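Long-range contacts in nucleoporin NUP170 (Chaetomium thermophilum, PDB 5HAX), which is probably a structural scaffold component of the nuclear pore complex, built from a beta-propeller joined to an alpha-helical region: residues Ser22-Cys30 with Ile299-Leu307; Pro409-Thr417 with Ile517-Thr525. All coordinates share one frame; numbering follows the deposited sequence.

Contact 1. Residues Ser22-Cys30 with Ile299-Leu307; sequences SYPDLDSYC and IPATEASKL. With EDO (1,2-ethanediol), chain G.
Leu26 and Leu307 meet at about a right angle, Leu26 CD2 lying 4.0 Å from Leu307 CD1, in the buried half of this contact. Ile299 CD1 touches the same Leu26 methyl, Ala304 CB packs on Leu26 CB, and Cys30 CB closes on Leu307 CD1 at 3.8 Å. Phe320 of strand 318-324 also touches Ile299 and Leu307. The outer half is polar and wetter. Asp27, its CG anti to the carbonyl carbon (chi1 -69°), lays its carboxylate along the backbone of 305-307: Lys306 N gives a nearly straight bond (169°) to the syn lone pair of Asp27 OD1 at 2.8 Å, and Leu307 N reaches Asp27 OD2 at 3.2 Å from the syn side. One water joins Asp25 OD1, Asp27 OD1 and Ser305 N; another donates to Glu303 O and accepts a weak bond from Leu26 N. An ethanediol donates to Asp27 O and Cys30 O. The lysine chain starts against Asp27 OD1 but runs on outward. With an alanine here instead of Asp27, the amides of Lys306 and Leu307 would probably lose their acceptor and the loop would be freer to shift. One carboxylate thus fastens the loop entering strand 307-313 to the N-terminal segment through two main-chain amides.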
loop_
_atom_site.group_PDB
_atom_site.type_symbol
_atom_site.label_atom_id
_atom_site.label_comp_id
_atom_site.label_asym_id
_atom_site.label_seq_id
_atom_site.Cartn_x
_atom_site.Cartn_y
_atom_site.Cartn_z
ATOM N N SER A 22 2.467 -15.793 8.932
ATOM C CA SER A 22 3.365 -15.672 10.071
ATOM C C SER A 22 4.551 -14.761 9.773
ATOM O O SER A 22 5.519 -14.751 10.542
ATOM C CB SER A 22 3.857 -17.056 10.502
ATOM O OG SER A 22 4.752 -17.600 9.549
ATOM N N TYR A 23 4.499 -14.010 8.676
ATOM C CA TYR A 23 5.564 -13.071 8.358
ATOM C C TYR A 23 5.720 -12.066 9.499
ATOM O O TYR A 23 4.714 -11.538 9.991
ATOM C CB TYR A 23 5.260 -12.345 7.046
ATOM C CG TYR A 23 6.290 -11.303 6.673
ATOM C CD1 TYR A 23 7.442 -11.655 5.989
ATOM C CD2 TYR A 23 6.109 -9.970 7.010
ATOM C CE1 TYR A 23 8.386 -10.710 5.648
ATOM C CE2 TYR A 23 7.048 -9.016 6.673
ATOM C CZ TYR A 23 8.185 -9.392 5.993
ATOM O OH TYR A 23 9.129 -8.453 5.655
ATOM N N PRO A 24 6.946 -11.777 9.946
ATOM C CA PRO A 24 7.122 -10.963 11.159
ATOM C C PRO A 24 6.423 -9.611 11.080
ATOM O O PRO A 24 6.425 -8.943 10.044
ATOM C CB PRO A 24 8.642 -10.793 11.248
ATOM C CG PRO A 24 9.199 -11.957 10.530
ATOM C CD PRO A 24 8.233 -12.271 9.427
ATOM N N ASP A 25 5.824 -9.214 12.200
ATOM C CA ASP A 25 5.221 -7.898 12.329
ATOM C C ASP A 25 6.295 -6.842 12.573
ATOM O O ASP A 25 7.420 -7.143 12.982
ATOM C CB ASP A 25 4.203 -7.880 13.469
ATOM C CG ASP A 25 4.804 -8.301 14.797
ATOM O OD1 ASP A 25 5.195 -7.416 15.583
ATOM O OD2 ASP A 25 4.892 -9.519 15.056
ATOM N N LEU A 26 5.924 -5.583 12.322
ATOM C CA LEU A 26 6.883 -4.485 12.402
ATOM C C LEU A 26 7.511 -4.383 13.788
ATOM O O LEU A 26 8.724 -4.175 13.909
ATOM C CB LEU A 26 6.198 -3.168 12.037
ATOM C CG LEU A 26 7.121 -1.952 11.941
ATOM C CD1 LEU A 26 7.982 -2.049 10.694
ATOM C CD2 LEU A 26 6.323 -0.656 11.954
ATOM N N ASP A 27 6.700 -4.508 14.847
ATOM C CA ASP A 27 7.232 -4.425 16.206
ATOM C C ASP A 27 8.327 -5.454 16.450
ATOM O O ASP A 27 9.208 -5.234 17.290
ATOM C CB ASP A 27 6.116 -4.624 17.235
ATOM C CG ASP A 27 5.133 -3.468 17.277
ATOM O OD1 ASP A 27 4.008 -3.668 17.782
ATOM O OD2 ASP A 27 5.476 -2.361 16.813
ATOM N N SER A 28 8.295 -6.576 15.727
ATOM C CA SER A 28 9.190 -7.687 16.029
ATOM C C SER A 28 10.589 -7.483 15.466
ATOM O O SER A 28 11.557 -7.982 16.051
ATOM C CB SER A 28 8.607 -8.994 15.492
ATOM O OG SER A 28 7.360 -9.278 16.103
ATOM N N TYR A 29 10.725 -6.777 14.340
ATOM C CA TYR A 29 12.039 -6.479 13.784
ATOM C C TYR A 29 12.417 -5.010 13.915
ATOM O O TYR A 29 13.473 -4.609 13.414
ATOM C CB TYR A 29 12.124 -6.937 12.316
ATOM C CG TYR A 29 11.257 -6.217 11.302
ATOM C CD1 TYR A 29 10.049 -6.759 10.881
ATOM C CD2 TYR A 29 11.675 -5.026 10.722
ATOM C CE1 TYR A 29 9.268 -6.117 9.935
ATOM C CE2 TYR A 29 10.902 -4.379 9.778
ATOM C CZ TYR A 29 9.702 -4.928 9.386
ATOM O OH TYR A 29 8.935 -4.282 8.444
ATOM N N CYS A 30 11.595 -4.207 14.594
ATOM C CA CYS A 30 11.972 -2.860 15.006
ATOM C C CYS A 30 11.893 -2.767 16.524
ATOM O O CYS A 30 11.270 -1.851 17.069
ATOM C CB CYS A 30 11.072 -1.808 14.348
ATOM S SG CYS A 30 11.328 -1.608 12.571
ATOM N N ILE A 299 1.499 5.062 11.461
ATOM C CA ILE A 299 1.580 3.622 11.233
ATOM C C ILE A 299 0.273 3.010 11.727
ATOM O O ILE A 299 -0.039 3.123 12.920
ATOM C CB ILE A 299 2.790 3.002 11.951
ATOM C CG1 ILE A 299 4.084 3.650 11.440
ATOM C CG2 ILE A 299 2.821 1.492 11.734
ATOM C CD1 ILE A 299 5.321 3.283 12.233
ATOM N N PRO A 300 -0.518 2.369 10.867
ATOM C CA PRO A 300 -1.841 1.898 11.290
ATOM C C PRO A 300 -1.757 0.677 12.195
ATOM O O PRO A 300 -0.762 -0.051 12.227
ATOM C CB PRO A 300 -2.532 1.561 9.964
ATOM C CG PRO A 300 -1.414 1.188 9.055
ATOM C CD PRO A 300 -0.244 2.047 9.455
ATOM N N ALA A 301 -2.842 0.458 12.943
ATOM C CA ALA A 301 -2.896 -0.666 13.875
ATOM C C ALA A 301 -2.860 -2.004 13.149
ATOM O O ALA A 301 -2.434 -3.010 13.726
ATOM C CB ALA A 301 -4.150 -0.571 14.742
ATOM N N THR A 302 -3.306 -2.038 11.892
ATOM C CA THR A 302 -3.220 -3.264 11.107
ATOM C C THR A 302 -1.774 -3.676 10.872
ATOM O O THR A 302 -1.484 -4.869 10.725
ATOM C CB THR A 302 -3.937 -3.078 9.769
ATOM O OG1 THR A 302 -3.368 -1.965 9.072
ATOM C CG2 THR A 302 -5.419 -2.824 9.991
ATOM N N GLU A 303 -0.856 -2.709 10.842
ATOM C CA GLU A 303 0.548 -2.976 10.556
ATOM C C GLU A 303 1.350 -3.270 11.818
ATOM O O GLU A 303 2.235 -4.133 11.801
ATOM C CB GLU A 303 1.163 -1.788 9.810
ATOM C CG GLU A 303 2.599 -2.015 9.358
ATOM C CD GLU A 303 3.081 -0.955 8.382
ATOM O OE1 GLU A 303 2.403 0.084 8.241
ATOM O OE2 GLU A 303 4.137 -1.162 7.751
ATOM N N ALA A 304 1.057 -2.571 12.913
ATOM C CA ALA A 304 1.814 -2.735 14.145
ATOM C C ALA A 304 0.955 -2.307 15.324
ATOM O O ALA A 304 0.192 -1.342 15.227
ATOM C CB ALA A 304 3.110 -1.919 14.108
ATOM N N SER A 305 1.092 -3.028 16.438
ATOM C CA SER A 305 0.323 -2.720 17.638
ATOM C C SER A 305 0.942 -1.564 18.417
ATOM O O SER A 305 0.250 -0.604 18.773
ATOM C CB SER A 305 0.226 -3.960 18.527
ATOM O OG SER A 305 -0.352 -3.643 19.778
ATOM N N LYS A 306 2.244 -1.641 18.690
ATOM C CA LYS A 306 2.916 -0.674 19.550
ATOM C C LYS A 306 3.380 0.564 18.788
ATOM O O LYS A 306 3.042 1.689 19.170
ATOM C CB LYS A 306 4.104 -1.347 20.246
ATOM C CG LYS A 306 3.698 -2.445 21.220
ATOM C CD LYS A 306 4.892 -3.273 21.664
ATOM C CE LYS A 306 4.462 -4.434 22.548
ATOM N NZ LYS A 306 5.577 -5.382 22.817
ATOM N N LEU A 307 4.149 0.383 17.713
ATOM C CA LEU A 307 4.688 1.517 16.968
ATOM C C LEU A 307 3.559 2.243 16.249
ATOM O O LEU A 307 2.945 1.701 15.325
ATOM C CB LEU A 307 5.755 1.047 15.984
ATOM C CG LEU A 307 7.034 0.497 16.620
ATOM C CD1 LEU A 307 7.963 -0.050 15.548
ATOM C CD2 LEU A 307 7.742 1.564 17.448
HETATM C C1 EDO G . 8.182 -2.309 19.473
HETATM O O1 EDO G . 9.032 -3.435 19.229
HETATM C C2 EDO G . 8.992 -1.185 20.110
HETATM O O2 EDO G . 10.132 -0.896 19.292
HETATM O O HOH W 1 2.589 -5.723 16.294
HETATM O O HOH W 2 4.079 -5.389 10.053
#

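Contact 2. Residues Pro409-Thr417 with Ile517-Thr525; sequences PDTGRIKVT and INQYGRVET
Gln519 and Asp410 approach obliquely with amide and carboxylate planes 85° apart, and Gln519 NE2 donates to Asp410 OD1 at 2.8 Å, on the syn side but tilted out of the carboxylate plane. The glutamine chain is extended from a CG anti to the backbone N (chi1 -179°), which carries the amide across to the start of helix 411-416. Arg413 crosses Gln519 at about a right angle, yet its guanidinium is nearly parallel to the amide (9°), with Gln519 CG over one face, 3.5 Å from Arg413 NH2. Asp410 is the N-cap of that helix: OD1 also accepts from Arg413 N, on the opposite face of the carboxylate from Gln519, while OD2 forms a salt bridge with Arg413 NE. The capped helix follows propeller strand 403-409 and abuts the turn at Gly521 between helices 506-520 and 522-533. There Tyr520 CD1 comes within 3.5 Å of Gly412 CA; a CB on Gly412 would run into the Tyr520 ring. One water joins Tyr520 OH, Asp410 OD1 and Gly412 N; a second bridges Gly412 O and Tyr520 O. Lys415 and Glu524 cross in a salt bridge, Lys415 NZ meeting the anti lone pair of Glu524 OE2 at 2.9 Å; the same oxygen also pairs with Arg597 of helix 586-599.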
loop_
_atom_site.group_PDB
_atom_site.type_symbol
_atom_site.label_atom_id
_atom_site.label_comp_id
_atom_site.label_asym_id
_atom_site.label_seq_id
_atom_site.Cartn_x
_atom_site.Cartn_y
_atom_site.Cartn_z
ATOM N N PRO A 409 11.464 -2.508 2.883
ATOM C CA PRO A 409 11.928 -3.616 3.721
ATOM C C PRO A 409 12.492 -4.722 2.846
ATOM O O PRO A 409 12.011 -4.960 1.737
ATOM C CB PRO A 409 10.661 -4.068 4.462
ATOM C CG PRO A 409 9.687 -2.954 4.313
ATOM C CD PRO A 409 10.016 -2.279 3.023
ATOM N N ASP A 410 13.538 -5.386 3.340
ATOM C CA ASP A 410 14.080 -6.558 2.654
ATOM C C ASP A 410 13.191 -7.739 3.030
ATOM O O ASP A 410 13.540 -8.594 3.849
ATOM C CB ASP A 410 15.540 -6.791 3.021
ATOM C CG ASP A 410 16.231 -7.756 2.071
ATOM O OD1 ASP A 410 15.532 -8.567 1.430
ATOM O OD2 ASP A 410 17.472 -7.700 1.956
ATOM N N THR A 411 12.004 -7.767 2.417
ATOM C CA THR A 411 10.999 -8.769 2.754
ATOM C C THR A 411 11.557 -10.182 2.651
ATOM O O THR A 411 11.259 -11.039 3.490
ATOM C CB THR A 411 9.784 -8.610 1.840
ATOM O OG1 THR A 411 9.313 -7.258 1.907
ATOM C CG2 THR A 411 8.661 -9.557 2.250
ATOM N N GLY A 412 12.378 -10.441 1.633
ATOM C CA GLY A 412 12.937 -11.773 1.467
ATOM C C GLY A 412 13.843 -12.178 2.615
ATOM O O GLY A 412 13.782 -13.311 3.097
ATOM N N ARG A 413 14.695 -11.257 3.070
ATOM C CA ARG A 413 15.603 -11.574 4.168
ATOM C C ARG A 413 14.860 -11.628 5.498
ATOM O O ARG A 413 15.174 -12.460 6.356
ATOM C CB ARG A 413 16.732 -10.547 4.222
ATOM C CG ARG A 413 17.916 -10.969 5.080
ATOM C CD ARG A 413 19.038 -9.938 5.037
ATOM N NE ARG A 413 19.355 -9.520 3.673
ATOM C CZ ARG A 413 20.158 -10.183 2.846
ATOM N NH1 ARG A 413 20.737 -11.314 3.230
ATOM N NH2 ARG A 413 20.381 -9.716 1.623
ATOM N N ILE A 414 13.870 -10.752 5.685
ATOM C CA ILE A 414 13.096 -10.747 6.925
ATOM C C ILE A 414 12.317 -12.050 7.069
ATOM O O ILE A 414 12.175 -12.588 8.174
ATOM C CB ILE A 414 12.159 -9.523 6.962
ATOM C CG1 ILE A 414 12.975 -8.228 7.048
ATOM C CG2 ILE A 414 11.192 -9.616 8.143
ATOM C CD1 ILE A 414 12.145 -6.963 6.889
ATOM N N LYS A 415 11.792 -12.570 5.959
ATOM C CA LYS A 415 10.970 -13.773 6.016
ATOM C C LYS A 415 11.798 -15.008 6.349
ATOM O O LYS A 415 11.311 -15.912 7.036
ATOM C CB LYS A 415 10.239 -13.957 4.684
ATOM C CG LYS A 415 9.356 -15.191 4.611
ATOM C CD LYS A 415 8.520 -15.187 3.341
ATOM C CE LYS A 415 7.665 -16.442 3.226
ATOM N NZ LYS A 415 8.489 -17.666 3.007
ATOM N N VAL A 416 13.049 -15.055 5.886
ATOM C CA VAL A 416 13.911 -16.212 6.111
ATOM C C VAL A 416 14.652 -16.149 7.444
ATOM O O VAL A 416 15.058 -17.199 7.963
ATOM C CB VAL A 416 14.919 -16.331 4.951
ATOM C CG1 VAL A 416 15.914 -17.467 5.176
ATOM C CG2 VAL A 416 14.181 -16.536 3.641
ATOM N N THR A 417 14.826 -14.958 8.017
ATOM C CA THR A 417 15.635 -14.797 9.220
ATOM C C THR A 417 15.157 -15.712 10.339
ATOM O O THR A 417 13.960 -15.784 10.637
ATOM C CB THR A 417 15.593 -13.340 9.683
ATOM O OG1 THR A 417 16.190 -12.505 8.684
ATOM C CG2 THR A 417 16.345 -13.161 11.001
ATOM N N ILE A 517 19.244 -17.106 -3.938
ATOM C CA ILE A 517 19.117 -18.108 -2.882
ATOM C C ILE A 517 19.681 -17.575 -1.572
ATOM O O ILE A 517 19.107 -17.792 -0.498
ATOM C CB ILE A 517 19.812 -19.417 -3.308
ATOM C CG1 ILE A 517 19.055 -20.054 -4.478
ATOM C CG2 ILE A 517 19.894 -20.394 -2.133
ATOM C CD1 ILE A 517 19.753 -21.255 -5.090
ATOM N N ASN A 518 20.811 -16.870 -1.636
ATOM C CA ASN A 518 21.432 -16.349 -0.425
ATOM C C ASN A 518 20.583 -15.283 0.256
ATOM O O ASN A 518 20.713 -15.093 1.470
ATOM C CB ASN A 518 22.816 -15.784 -0.744
ATOM C CG ASN A 518 23.827 -16.865 -1.081
ATOM O OD1 ASN A 518 23.617 -18.044 -0.791
ATOM N ND2 ASN A 518 24.937 -16.467 -1.690
ATOM N N GLN A 519 19.721 -14.589 -0.487
ATOM C CA GLN A 519 18.858 -13.558 0.082
ATOM C C GLN A 519 17.463 -14.077 0.409
ATOM O O GLN A 519 16.964 -13.849 1.515
ATOM C CB GLN A 519 18.746 -12.369 -0.879
ATOM C CG GLN A 519 17.871 -11.237 -0.345
ATOM C CD GLN A 519 17.729 -10.090 -1.322
ATOM O OE1 GLN A 519 18.396 -10.052 -2.355
ATOM N NE2 GLN A 519 16.851 -9.145 -1.000
ATOM N N TYR A 520 16.824 -14.770 -0.535
ATOM C CA TYR A 520 15.429 -15.171 -0.410
ATOM C C TYR A 520 15.245 -16.618 0.026
ATOM O O TYR A 520 14.128 -16.996 0.399
ATOM C CB TYR A 520 14.706 -14.964 -1.748
ATOM C CG TYR A 520 14.499 -13.514 -2.128
ATOM C CD1 TYR A 520 13.307 -12.867 -1.837
ATOM C CD2 TYR A 520 15.492 -12.795 -2.781
ATOM C CE1 TYR A 520 13.108 -11.542 -2.181
ATOM C CE2 TYR A 520 15.302 -11.470 -3.129
ATOM C CZ TYR A 520 14.107 -10.850 -2.826
ATOM O OH TYR A 520 13.908 -9.533 -3.170
ATOM N N GLY A 521 16.295 -17.429 -0.006
ATOM C CA GLY A 521 16.159 -18.854 0.204
ATOM C C GLY A 521 15.810 -19.587 -1.081
ATOM O O GLY A 521 15.365 -19.003 -2.069
ATOM N N ARG A 522 16.016 -20.905 -1.055
ATOM C CA ARG A 522 15.874 -21.693 -2.277
ATOM C C ARG A 522 14.417 -21.787 -2.718
ATOM O O ARG A 522 14.120 -21.673 -3.912
ATOM C CB ARG A 522 16.467 -23.088 -2.075
ATOM C CG ARG A 522 16.622 -23.884 -3.370
ATOM C CD ARG A 522 17.382 -25.190 -3.155
ATOM N NE ARG A 522 18.724 -24.973 -2.619
ATOM C CZ ARG A 522 19.813 -24.774 -3.358
ATOM N NH1 ARG A 522 20.987 -24.586 -2.768
ATOM N NH2 ARG A 522 19.737 -24.761 -4.683
ATOM N N VAL A 523 13.491 -21.990 -1.776
ATOM C CA VAL A 523 12.089 -22.184 -2.145
ATOM C C VAL A 523 11.533 -20.928 -2.808
ATOM O O VAL A 523 10.903 -20.994 -3.870
ATOM C CB VAL A 523 11.259 -22.585 -0.912
ATOM C CG1 VAL A 523 9.766 -22.605 -1.246
ATOM C CG2 VAL A 523 11.701 -23.950 -0.392
ATOM N N GLU A 524 11.750 -19.766 -2.187
ATOM C CA GLU A 524 11.251 -18.520 -2.761
ATOM C C GLU A 524 11.866 -18.258 -4.131
ATOM O O GLU A 524 11.187 -17.765 -5.041
ATOM C CB GLU A 524 11.535 -17.353 -1.814
ATOM C CG GLU A 524 10.700 -17.365 -0.534
ATOM C CD GLU A 524 9.262 -16.926 -0.753
ATOM O OE1 GLU A 524 8.941 -16.426 -1.854
ATOM O OE2 GLU A 524 8.449 -17.075 0.184
ATOM N N THR A 525 13.148 -18.590 -4.304
ATOM C CA THR A 525 13.807 -18.363 -5.585
ATOM C C THR A 525 13.229 -19.268 -6.667
ATOM O O THR A 525 12.949 -18.817 -7.784
ATOM C CB THR A 525 15.313 -18.589 -5.455
ATOM O OG1 THR A 525 15.838 -17.767 -4.405
ATOM C CG2 THR A 525 16.022 -18.251 -6.763
HETATM O O HOH W 3 13.623 -8.543 -0.460
HETATM O O HOH W 4 12.425 -15.118 1.498
#

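In the fold
Contact 1 is the more buried, its centre about 14 Å from that of the chain; contact 2, its centre about 20 Å out, is only partly buried. Contact 1 binds the N-terminal segment to a loop of the propeller, whereas contact 2 joins a propeller helix to the alpha-helical region that follows. Their centres lie about 19 Å apart, and the N-terminal segment touches both: Tyr23 packs on Thr411, Ile414 and Lys415 of helix 411-416, and Pro24 on Ile414. Waters bridge both contacts, but the rest of the chemistry differs: contact 1 pairs an aliphatic cluster with a carboxylate gripping backbone amides, while contact 2 relies on a salt bridge and a side-chain amide.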